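Local structure of pectinesterase (Sitophilus oryzae, 4PMH) at residues 222-234 with 253-267. The protein hydrolyses the methyl esters of pectin, releasing methanol, and probably helps the rice weevil digest plant cell walls. Residues are numbered along the deposited sequence; the frame is centred on the assembly and turned at random.
Sequences EGDIDFVFGGGSA and VVFAPDTDPHKMYGY
V228 packs on F255 where two successive coils of the right-handed parallel beta-helix lie side by side, as in other pectinesterases. V228 O accepts a hydrogen bond from A256 N at 2.8 Å, and a beta bulge between I225 and V228 shifts the pairing by one residue. On the buried side the branched V228 rests both CB and CG1 against CD1 and CE1 of F255, the two side chains pointing the same way. V254 CG1 sits over one face of F227 in a CH-pi contact, 4.2 Å from the ring centroid. A234 CB, small enough to fit, meets Y267 CD1 at 3.6 Å, V228 CG1 lies by Y267 CE2, and the Y267 hydroxyl is hydrogen-bonded to A204 O; an alanine in place of Y267 would probably open a gap beside V228 and leave that carbonyl without its mate. On the opposite sheet face, A256 is short enough to admit D226, the probable nucleophile, whose carboxylate is salt-bridged to R290. Toward the partly exposed K263 the contact is looser, held by polar bonds and waters. Long K263, bent at chi3 (-83°), brings NZ to G231 O at 2.9 Å; a water bridges NZ to S233 OG, which itself donates to Y265 O at 2.6 Å.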
# COMPACT_ATOMS: atom_id res chain seq x y z
N GLU A 222 -6.73 6.24 1.89
CA GLU A 222 -7.04 6.75 3.22
C GLU A 222 -6.90 5.71 4.31
O GLU A 222 -7.03 4.52 4.08
CB GLU A 222 -8.45 7.39 3.29
CG GLU A 222 -9.63 6.52 2.94
CD GLU A 222 -11.00 7.21 3.08
OE1 GLU A 222 -11.92 6.53 3.58
OE2 GLU A 222 -11.18 8.40 2.71
N GLY A 223 -6.67 6.22 5.51
CA GLY A 223 -6.49 5.40 6.69
C GLY A 223 -6.11 6.28 7.85
O GLY A 223 -6.24 7.51 7.79
N ASP A 224 -5.65 5.67 8.92
CA ASP A 224 -5.19 6.41 10.06
C ASP A 224 -3.87 5.90 10.63
O ASP A 224 -3.08 6.72 11.05
CB ASP A 224 -6.26 6.52 11.15
CG ASP A 224 -6.88 5.18 11.55
OD1 ASP A 224 -6.25 4.10 11.40
OD2 ASP A 224 -8.03 5.22 12.04
N ILE A 225 -3.63 4.59 10.63
CA ILE A 225 -2.42 4.01 11.20
C ILE A 225 -1.75 3.00 10.25
O ILE A 225 -2.36 1.99 9.83
CB ILE A 225 -2.72 3.30 12.54
CG1 ILE A 225 -3.13 4.32 13.61
CG2 ILE A 225 -1.53 2.45 13.02
CD1 ILE A 225 -1.97 4.90 14.39
N ASP A 226 -0.48 3.26 9.94
CA ASP A 226 0.31 2.39 9.04
C ASP A 226 -0.49 2.05 7.79
O ASP A 226 -0.50 0.91 7.35
CB ASP A 226 0.75 1.09 9.75
CG ASP A 226 1.52 1.33 11.04
OD1 ASP A 226 2.01 2.46 11.31
OD2 ASP A 226 1.64 0.35 11.83
N PHE A 227 -1.19 3.02 7.23
CA PHE A 227 -2.11 2.69 6.13
C PHE A 227 -1.47 2.54 4.76
O PHE A 227 -2.14 2.17 3.77
CB PHE A 227 -3.38 3.57 6.13
CG PHE A 227 -3.20 5.02 5.78
CD1 PHE A 227 -3.03 5.99 6.77
CD2 PHE A 227 -3.31 5.44 4.45
CE1 PHE A 227 -2.94 7.34 6.44
CE2 PHE A 227 -3.22 6.78 4.13
CZ PHE A 227 -3.05 7.73 5.12
N VAL A 228 -0.16 2.76 4.70
CA VAL A 228 0.65 2.32 3.56
C VAL A 228 1.88 1.68 4.17
O VAL A 228 2.74 2.38 4.72
CB VAL A 228 1.06 3.47 2.61
CG1 VAL A 228 1.91 2.95 1.45
CG2 VAL A 228 -0.17 4.20 2.09
N PHE A 229 1.96 0.35 4.09
CA PHE A 229 2.95 -0.40 4.82
C PHE A 229 3.45 -1.60 4.02
O PHE A 229 2.77 -2.11 3.12
CB PHE A 229 2.36 -0.85 6.17
CG PHE A 229 1.46 -2.07 6.09
CD1 PHE A 229 0.15 -1.96 5.63
CD2 PHE A 229 1.92 -3.32 6.50
CE1 PHE A 229 -0.67 -3.08 5.55
CE2 PHE A 229 1.09 -4.45 6.43
CZ PHE A 229 -0.21 -4.32 5.95
N GLY A 230 4.68 -2.01 4.32
CA GLY A 230 5.32 -3.12 3.62
C GLY A 230 6.66 -2.81 3.01
O GLY A 230 7.26 -1.75 3.27
N GLY A 231 7.12 -3.71 2.14
CA GLY A 231 8.51 -3.73 1.72
C GLY A 231 8.81 -3.62 0.24
O GLY A 231 9.93 -3.87 -0.17
N GLY A 232 7.84 -3.23 -0.57
CA GLY A 232 8.04 -3.17 -2.00
C GLY A 232 8.81 -1.94 -2.41
O GLY A 232 9.05 -1.03 -1.60
N SER A 233 9.23 -1.91 -3.67
CA SER A 233 9.65 -0.69 -4.31
C SER A 233 8.40 -0.08 -4.91
O SER A 233 7.97 -0.48 -5.99
CB SER A 233 10.66 -0.96 -5.41
OG SER A 233 11.91 -1.37 -4.89
N ALA A 234 7.80 0.88 -4.21
CA ALA A 234 6.49 1.41 -4.61
C ALA A 234 6.56 2.90 -4.87
O ALA A 234 7.01 3.66 -4.02
CB ALA A 234 5.44 1.11 -3.54
N VAL A 253 -0.43 7.78 11.80
CA VAL A 253 0.84 7.59 11.07
C VAL A 253 0.55 7.08 9.66
O VAL A 253 -0.16 6.11 9.50
CB VAL A 253 1.78 6.57 11.73
CG1 VAL A 253 3.20 6.77 11.22
CG2 VAL A 253 1.74 6.66 13.25
N VAL A 254 1.13 7.70 8.63
CA VAL A 254 0.78 7.31 7.26
C VAL A 254 1.54 6.06 6.80
O VAL A 254 0.92 4.98 6.60
CB VAL A 254 1.02 8.47 6.29
CG1 VAL A 254 0.71 8.06 4.85
CG2 VAL A 254 0.19 9.67 6.70
N PHE A 255 2.86 6.19 6.63
CA PHE A 255 3.71 5.16 6.07
C PHE A 255 4.40 4.30 7.12
O PHE A 255 4.89 4.82 8.12
CB PHE A 255 4.78 5.78 5.16
CG PHE A 255 4.21 6.56 4.01
CD1 PHE A 255 3.79 5.93 2.86
CD2 PHE A 255 4.06 7.94 4.09
CE1 PHE A 255 3.25 6.65 1.80
CE2 PHE A 255 3.53 8.67 3.05
CZ PHE A 255 3.12 8.03 1.90
N ALA A 256 4.42 2.99 6.89
CA ALA A 256 5.16 2.05 7.73
C ALA A 256 5.92 1.05 6.87
O ALA A 256 5.55 -0.11 6.79
CB ALA A 256 4.24 1.34 8.73
N PRO A 257 7.02 1.49 6.23
CA PRO A 257 7.82 0.56 5.43
C PRO A 257 8.71 -0.37 6.23
O PRO A 257 9.25 0.02 7.28
CB PRO A 257 8.67 1.49 4.54
CG PRO A 257 8.47 2.87 5.06
CD PRO A 257 7.64 2.82 6.31
N ASP A 258 8.84 -1.62 5.75
CA ASP A 258 9.78 -2.60 6.32
C ASP A 258 10.81 -2.99 5.26
O ASP A 258 11.33 -4.12 5.23
CB ASP A 258 9.04 -3.81 6.92
CG ASP A 258 8.51 -4.80 5.89
OD1 ASP A 258 8.19 -4.42 4.74
OD2 ASP A 258 8.35 -5.98 6.29
N THR A 259 11.14 -2.02 4.42
CA THR A 259 12.12 -2.20 3.37
C THR A 259 13.38 -2.89 3.86
O THR A 259 13.99 -2.49 4.87
CB THR A 259 12.55 -0.83 2.80
OG1 THR A 259 11.41 0.04 2.71
CG2 THR A 259 13.21 -1.02 1.46
N ASP A 260 13.78 -3.93 3.15
CA ASP A 260 15.04 -4.63 3.41
C ASP A 260 16.23 -3.64 3.38
O ASP A 260 16.30 -2.81 2.48
CB ASP A 260 15.23 -5.75 2.35
CG ASP A 260 16.42 -6.67 2.66
OD1 ASP A 260 17.59 -6.24 2.50
OD2 ASP A 260 16.18 -7.85 3.01
N PRO A 261 17.16 -3.74 4.37
CA PRO A 261 18.32 -2.82 4.46
C PRO A 261 19.22 -2.79 3.23
O PRO A 261 19.86 -1.79 2.96
CB PRO A 261 19.09 -3.34 5.69
CG PRO A 261 18.59 -4.72 5.90
CD PRO A 261 17.14 -4.67 5.51
N HIS A 262 19.22 -3.87 2.45
CA HIS A 262 20.02 -3.95 1.24
C HIS A 262 19.27 -3.44 0.03
O HIS A 262 19.83 -3.34 -1.06
CB HIS A 262 20.51 -5.39 1.06
CG HIS A 262 21.23 -5.91 2.27
ND1 HIS A 262 22.60 -5.93 2.38
CD2 HIS A 262 20.75 -6.37 3.46
CE1 HIS A 262 22.94 -6.40 3.57
NE2 HIS A 262 21.84 -6.67 4.24
N LYS A 263 18.00 -3.10 0.22
CA LYS A 263 17.19 -2.53 -0.85
C LYS A 263 17.30 -1.00 -0.79
O LYS A 263 16.96 -0.38 0.21
CB LYS A 263 15.72 -2.98 -0.70
CG LYS A 263 14.87 -2.81 -1.96
CD LYS A 263 13.40 -3.21 -1.77
CE LYS A 263 13.15 -4.69 -1.91
NZ LYS A 263 11.72 -5.01 -2.19
N MET A 264 17.77 -0.42 -1.89
CA MET A 264 17.92 1.02 -2.03
C MET A 264 16.57 1.74 -2.15
O MET A 264 16.39 2.84 -1.62
CB MET A 264 18.72 1.33 -3.31
CG MET A 264 20.06 2.01 -3.12
SD MET A 264 20.48 2.96 -4.61
CE MET A 264 20.61 4.63 -3.97
N TYR A 265 15.67 1.13 -2.91
CA TYR A 265 14.41 1.75 -3.29
C TYR A 265 13.23 1.15 -2.55
O TYR A 265 12.75 0.06 -2.89
CB TYR A 265 14.22 1.60 -4.81
CG TYR A 265 15.37 2.22 -5.57
CD1 TYR A 265 15.55 3.59 -5.57
CD2 TYR A 265 16.31 1.44 -6.22
CE1 TYR A 265 16.62 4.17 -6.24
CE2 TYR A 265 17.39 2.01 -6.89
CZ TYR A 265 17.54 3.37 -6.89
OH TYR A 265 18.60 3.96 -7.54
N GLY A 266 12.74 1.88 -1.55
CA GLY A 266 11.51 1.53 -0.86
C GLY A 266 10.36 2.31 -1.46
O GLY A 266 9.99 2.09 -2.62
N TYR A 267 9.82 3.25 -0.70
CA TYR A 267 8.64 4.01 -1.13
C TYR A 267 9.06 5.40 -1.67
O TYR A 267 9.89 6.07 -1.08
CB TYR A 267 7.66 4.13 0.04
CG TYR A 267 6.96 2.85 0.46
CD1 TYR A 267 6.93 1.72 -0.37
CD2 TYR A 267 6.28 2.78 1.69
CE1 TYR A 267 6.24 0.56 0.01
CE2 TYR A 267 5.60 1.64 2.06
CZ TYR A 267 5.60 0.52 1.23
OH TYR A 267 4.91 -0.60 1.60
O HOH W 1 9.33 -0.64 1.21
O HOH W 2 11.99 -5.16 1.22
O HOH W 3 11.93 -4.13 -4.71